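Local atomic coordinates of ORF 37 (Human herpesvirus 8 type M, PDB entry 3FHD), a protein that cleaves single- and double-stranded DNA as an endonuclease and exonuclease, helping to process non-linear or branched viral DNA intermediates so that unit-length genomes are produced. Residues A285-A293 with Y365-T373. Sequence-based numbering, arbitrary orientation.
Sequences AAYQRLYEA and YVLTDPQDT
Y291 and D369 make the direct hydrogen bond of this contact. The backbone N-H of D369 donates to Y291 OH over 3.1 Å, at an N-H...O angle of 158°. CG of Y291 stands anti to the backbone N (chi1 -172°), which carries the ring off the helix toward the end of strand 365-367. The edge of the ring faces the strand: L367 O lies in the ring plane, 3.2 Å from Y291 CE1. K380, on the neighbouring strand, makes a cation-pi contact with this ring.

A second link runs through water. The water accepts from Y287 OH at 2.7 Å and donates to L367 O at a short 2.5 Å. It sits at the edge of the Y287 ring, in its plane. The two tyrosines are one helical turn apart, and Y291 CB rests over one face of the Y287 ring.

The segments belong to the nuclease core of the PD-(D/E)XK superfamily. Strand 362-367 is an inner strand of the mixed sheet, between 455-464 and 379-389. Helix 282-292 crosses it steeply, the short axes 105° apart and 9.4 Å at closest approach. The magnesium ligand I267 lies on another strand of this sheet, its side chain about 12 Å from that of L367.

V366 supplies the apolar contact from the strand. It points toward the helix. Its CG1 lies 3.9 Å from Y291 CD1, and its CG2 makes a looser contact with L290 CG.

D369 is also the N-cap of the short, weakly bonded helix that follows. Its OD1 accepts from Q371 N at 2.9 Å, met from above the carboxylate plane. Salt bridges to K277 through OD2 and to R432 through OD1 hold this buried carboxylate and probably stabilise its negative charge.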
ATOM      1  N   ALA A 285      -7.005  32.804   3.423  1.00 19.31           N
ATOM      2  CA  ALA A 285      -6.523  33.970   2.685  1.00 19.33           C
ATOM      3  C   ALA A 285      -5.736  33.543   1.440  1.00 18.58           C
ATOM      4  O   ALA A 285      -6.039  33.996   0.337  1.00 18.87           O
ATOM      5  CB  ALA A 285      -5.685  34.884   3.586  1.00 18.77           C
ATOM      6  N   ALA A 286      -4.755  32.658   1.629  1.00 18.07           N
ATOM      7  CA  ALA A 286      -3.941  32.131   0.541  1.00 17.19           C
ATOM      8  C   ALA A 286      -4.754  31.297  -0.455  1.00 17.45           C
ATOM      9  O   ALA A 286      -4.522  31.369  -1.661  1.00 16.92           O
ATOM     10  CB  ALA A 286      -2.799  31.330   1.099  1.00 16.56           C
ATOM     11  N   TYR A 287      -5.693  30.494   0.050  1.00 17.65           N
ATOM     12  CA  TYR A 287      -6.578  29.709  -0.819  1.00 18.75           C
ATOM     13  C   TYR A 287      -7.407  30.568  -1.789  1.00 19.08           C
ATOM     14  O   TYR A 287      -7.487  30.261  -2.986  1.00 19.06           O
ATOM     15  CB  TYR A 287      -7.506  28.818   0.016  1.00 19.44           C
ATOM     16  CG  TYR A 287      -8.640  28.217  -0.789  1.00 20.49           C
ATOM     17  CD1 TYR A 287      -8.421  27.098  -1.596  1.00 21.76           C
ATOM     18  CD2 TYR A 287      -9.928  28.777  -0.755  1.00 21.27           C
ATOM     19  CE1 TYR A 287      -9.452  26.538  -2.343  1.00 22.63           C
ATOM     20  CE2 TYR A 287     -10.982  28.218  -1.499  1.00 22.35           C
ATOM     21  CZ  TYR A 287     -10.728  27.106  -2.299  1.00 21.18           C
ATOM     22  OH  TYR A 287     -11.743  26.527  -3.033  1.00 21.75           O
ATOM     23  N   GLN A 288      -8.016  31.635  -1.266  1.00 19.22           N
ATOM     24  CA  GLN A 288      -8.776  32.583  -2.071  1.00 19.70           C
ATOM     25  C   GLN A 288      -7.996  33.055  -3.297  1.00 19.07           C
ATOM     26  O   GLN A 288      -8.538  33.071  -4.411  1.00 19.05           O
ATOM     27  CB  GLN A 288      -9.194  33.791  -1.229  1.00 19.62           C
ATOM     28  CG  GLN A 288     -10.472  33.606  -0.404  1.00 20.89           C
ATOM     29  CD  GLN A 288     -10.855  34.867   0.374  1.00 21.66           C
ATOM     30  OE1 GLN A 288     -10.133  35.300   1.272  1.00 25.22           O
ATOM     31  NE2 GLN A 288     -11.998  35.468   0.025  1.00 24.66           N
ATOM     32  N   ARG A 289      -6.731  33.428  -3.089  1.00 18.90           N
ATOM     33  CA  ARG A 289      -5.856  33.921  -4.170  1.00 18.46           C
ATOM     34  C   ARG A 289      -5.607  32.841  -5.205  1.00 18.56           C
ATOM     35  O   ARG A 289      -5.701  33.101  -6.408  1.00 17.84           O
ATOM     36  CB  ARG A 289      -4.517  34.412  -3.621  1.00 18.27           C
ATOM     37  N   LEU A 290      -5.278  31.638  -4.724  1.00 18.42           N
ATOM     38  CA  LEU A 290      -5.088  30.466  -5.578  1.00 19.68           C
ATOM     39  C   LEU A 290      -6.326  30.119  -6.402  1.00 20.27           C
ATOM     40  O   LEU A 290      -6.202  29.794  -7.580  1.00 20.05           O
ATOM     41  CB  LEU A 290      -4.668  29.249  -4.734  1.00 19.70           C
ATOM     42  CG  LEU A 290      -4.388  27.901  -5.410  1.00 19.04           C
ATOM     43  CD1 LEU A 290      -3.117  27.987  -6.243  1.00 21.36           C
ATOM     44  CD2 LEU A 290      -4.278  26.818  -4.350  1.00 20.22           C
ATOM     45  N   TYR A 291      -7.507  30.179  -5.774  1.00 20.91           N
ATOM     46  CA  TYR A 291      -8.776  29.833  -6.427  1.00 21.76           C
ATOM     47  C   TYR A 291      -9.120  30.800  -7.565  1.00 22.72           C
ATOM     48  O   TYR A 291      -9.558  30.368  -8.638  1.00 23.12           O
ATOM     49  CB  TYR A 291      -9.921  29.789  -5.401  1.00 21.69           C
ATOM     50  CG  TYR A 291     -11.242  29.250  -5.943  1.00 21.69           C
ATOM     51  CD1 TYR A 291     -11.463  27.878  -6.062  1.00 22.68           C
ATOM     52  CD2 TYR A 291     -12.269  30.123  -6.333  1.00 21.96           C
ATOM     53  CE1 TYR A 291     -12.670  27.378  -6.559  1.00 22.38           C
ATOM     54  CE2 TYR A 291     -13.489  29.635  -6.828  1.00 22.56           C
ATOM     55  CZ  TYR A 291     -13.682  28.267  -6.940  1.00 22.02           C
ATOM     56  OH  TYR A 291     -14.877  27.769  -7.432  1.00 21.92           O
ATOM     57  N   GLU A 292      -8.919  32.097  -7.319  1.00 22.95           N
ATOM     58  CA  GLU A 292      -9.223  33.135  -8.293  1.00 23.85           C
ATOM     59  C   GLU A 292      -8.180  33.219  -9.398  1.00 24.20           C
ATOM     60  O   GLU A 292      -8.506  33.601 -10.520  1.00 24.65           O
ATOM     61  CB  GLU A 292      -9.361  34.496  -7.604  1.00 23.63           C
ATOM     62  N   ALA A 293      -6.932  32.878  -9.069  1.00 24.55           N
ATOM     63  CA  ALA A 293      -5.802  32.976 -10.002  1.00 24.35           C
ATOM     64  C   ALA A 293      -4.918  31.722  -9.948  1.00 24.51           C
ATOM     65  O   ALA A 293      -3.799  31.777  -9.426  1.00 24.98           O
ATOM     66  CB  ALA A 293      -4.973  34.221  -9.694  1.00 24.46           C
ATOM     67  N   TYR A 365      -4.709  20.310  -9.636  1.00 17.53           N
ATOM     68  CA  TYR A 365      -6.127  20.470  -9.968  1.00 17.40           C
ATOM     69  C   TYR A 365      -6.800  21.308  -8.897  1.00 17.14           C
ATOM     70  O   TYR A 365      -6.923  20.891  -7.750  1.00 17.10           O
ATOM     71  CB  TYR A 365      -6.844  19.118 -10.052  1.00 18.09           C
ATOM     72  CG  TYR A 365      -6.225  18.181 -11.033  1.00 18.76           C
ATOM     73  CD1 TYR A 365      -6.662  18.163 -12.352  1.00 20.07           C
ATOM     74  CD2 TYR A 365      -5.162  17.348 -10.663  1.00 17.50           C
ATOM     75  CE1 TYR A 365      -6.105  17.308 -13.284  1.00 20.32           C
ATOM     76  CE2 TYR A 365      -4.573  16.488 -11.600  1.00 19.81           C
ATOM     77  CZ  TYR A 365      -5.057  16.498 -12.920  1.00 19.10           C
ATOM     78  OH  TYR A 365      -4.517  15.669 -13.881  1.00 20.97           O
ATOM     79  N   VAL A 366      -7.214  22.505  -9.265  1.00 18.00           N
ATOM     80  CA  VAL A 366      -8.009  23.334  -8.364  1.00 18.11           C
ATOM     81  C   VAL A 366      -9.466  22.926  -8.570  1.00 18.58           C
ATOM     82  O   VAL A 366      -9.953  22.909  -9.702  1.00 18.97           O
ATOM     83  CB  VAL A 366      -7.799  24.829  -8.659  1.00 18.13           C
ATOM     84  CG1 VAL A 366      -8.734  25.692  -7.792  1.00 17.83           C
ATOM     85  CG2 VAL A 366      -6.325  25.220  -8.449  1.00 18.46           C
ATOM     86  N   LEU A 367     -10.170  22.578  -7.495  1.00 18.35           N
ATOM     87  CA  LEU A 367     -11.541  22.115  -7.672  1.00 18.59           C
ATOM     88  C   LEU A 367     -12.535  23.259  -7.535  1.00 18.91           C
ATOM     89  O   LEU A 367     -12.249  24.239  -6.843  1.00 18.92           O
ATOM     90  CB  LEU A 367     -11.863  20.978  -6.693  1.00 18.70           C
ATOM     91  CG  LEU A 367     -10.859  19.804  -6.690  1.00 18.14           C
ATOM     92  CD1 LEU A 367     -11.018  18.917  -5.459  1.00 19.77           C
ATOM     93  CD2 LEU A 367     -10.980  18.990  -7.985  1.00 18.67           C
ATOM     94  N   THR A 368     -13.696  23.139  -8.193  1.00 19.07           N
ATOM     95  CA  THR A 368     -14.785  24.064  -7.947  1.00 19.34           C
ATOM     96  C   THR A 368     -15.280  23.997  -6.502  1.00 19.35           C
ATOM     97  O   THR A 368     -15.293  22.939  -5.864  1.00 19.01           O
ATOM     98  CB  THR A 368     -15.997  23.880  -8.914  1.00 20.12           C
ATOM     99  OG1 THR A 368     -16.490  22.534  -8.831  1.00 19.09           O
ATOM    100  CG2 THR A 368     -15.603  24.220 -10.347  1.00 20.08           C
ATOM    101  N   ASP A 369     -15.681  25.154  -6.007  1.00 18.77           N
ATOM    102  CA  ASP A 369     -16.168  25.306  -4.655  1.00 19.21           C
ATOM    103  C   ASP A 369     -17.680  25.023  -4.647  1.00 19.89           C
ATOM    104  O   ASP A 369     -18.432  25.729  -5.312  1.00 19.04           O
ATOM    105  CB  ASP A 369     -15.844  26.723  -4.190  1.00 18.71           C
ATOM    106  CG  ASP A 369     -16.166  26.961  -2.742  1.00 18.73           C
ATOM    107  OD1 ASP A 369     -17.054  26.289  -2.167  1.00 18.55           O
ATOM    108  OD2 ASP A 369     -15.514  27.844  -2.163  1.00 18.94           O
ATOM    109  N   PRO A 370     -18.132  23.989  -3.882  1.00 20.65           N
ATOM    110  CA  PRO A 370     -19.572  23.683  -3.854  1.00 21.23           C
ATOM    111  C   PRO A 370     -20.466  24.773  -3.214  1.00 22.37           C
ATOM    112  O   PRO A 370     -21.702  24.663  -3.255  1.00 21.78           O
ATOM    113  CB  PRO A 370     -19.651  22.362  -3.076  1.00 21.60           C
ATOM    114  CG  PRO A 370     -18.404  22.355  -2.211  1.00 20.95           C
ATOM    115  CD  PRO A 370     -17.350  23.085  -3.015  1.00 19.92           C
ATOM    116  N   GLN A 371     -19.873  25.820  -2.641  1.00 23.33           N
ATOM    117  CA  GLN A 371     -20.703  26.922  -2.135  1.00 25.10           C
ATOM    118  C   GLN A 371     -21.221  27.771  -3.293  1.00 25.83           C
ATOM    119  O   GLN A 371     -22.249  28.461  -3.181  1.00 25.92           O
ATOM    120  CB  GLN A 371     -19.970  27.768  -1.097  1.00 24.81           C
ATOM    121  CG  GLN A 371     -20.908  28.630  -0.255  1.00 27.14           C
ATOM    122  CD  GLN A 371     -20.204  29.289   0.900  1.00 29.23           C
ATOM    123  OE1 GLN A 371     -19.206  28.772   1.406  1.00 32.77           O
ATOM    124  NE2 GLN A 371     -20.708  30.437   1.324  1.00 29.64           N
ATOM    125  N   ASP A 372     -20.503  27.706  -4.411  1.00 27.04           N
ATOM    126  CA  ASP A 372     -20.909  28.373  -5.641  1.00 28.19           C
ATOM    127  C   ASP A 372     -21.952  27.518  -6.381  1.00 28.63           C
ATOM    128  O   ASP A 372     -23.002  28.020  -6.794  1.00 28.39           O
ATOM    129  CB  ASP A 372     -19.687  28.617  -6.543  1.00 28.47           C
ATOM    130  CG  ASP A 372     -18.668  29.600  -5.933  1.00 30.26           C
ATOM    131  OD1 ASP A 372     -18.984  30.300  -4.935  1.00 31.53           O
ATOM    132  OD2 ASP A 372     -17.534  29.682  -6.479  1.00 31.75           O
ATOM    133  N   THR A 373     -21.663  26.220  -6.512  1.00 29.04           N
ATOM    134  CA  THR A 373     -22.445  25.312  -7.365  1.00 29.37           C
ATOM    135  C   THR A 373     -23.593  24.610  -6.622  1.00 29.33           C
ATOM    136  O   THR A 373     -24.324  23.805  -7.222  1.00 29.26           O
ATOM    137  CB  THR A 373     -21.538  24.223  -7.985  1.00 29.23           C
ATOM    138  OG1 THR A 373     -20.950  23.455  -6.932  1.00 29.35           O
ATOM    139  CG2 THR A 373     -20.425  24.844  -8.817  1.00 30.33           C
TER
HETATM  140  O   HOH W   1     -10.850  24.737  -4.860  1.00 33.68           O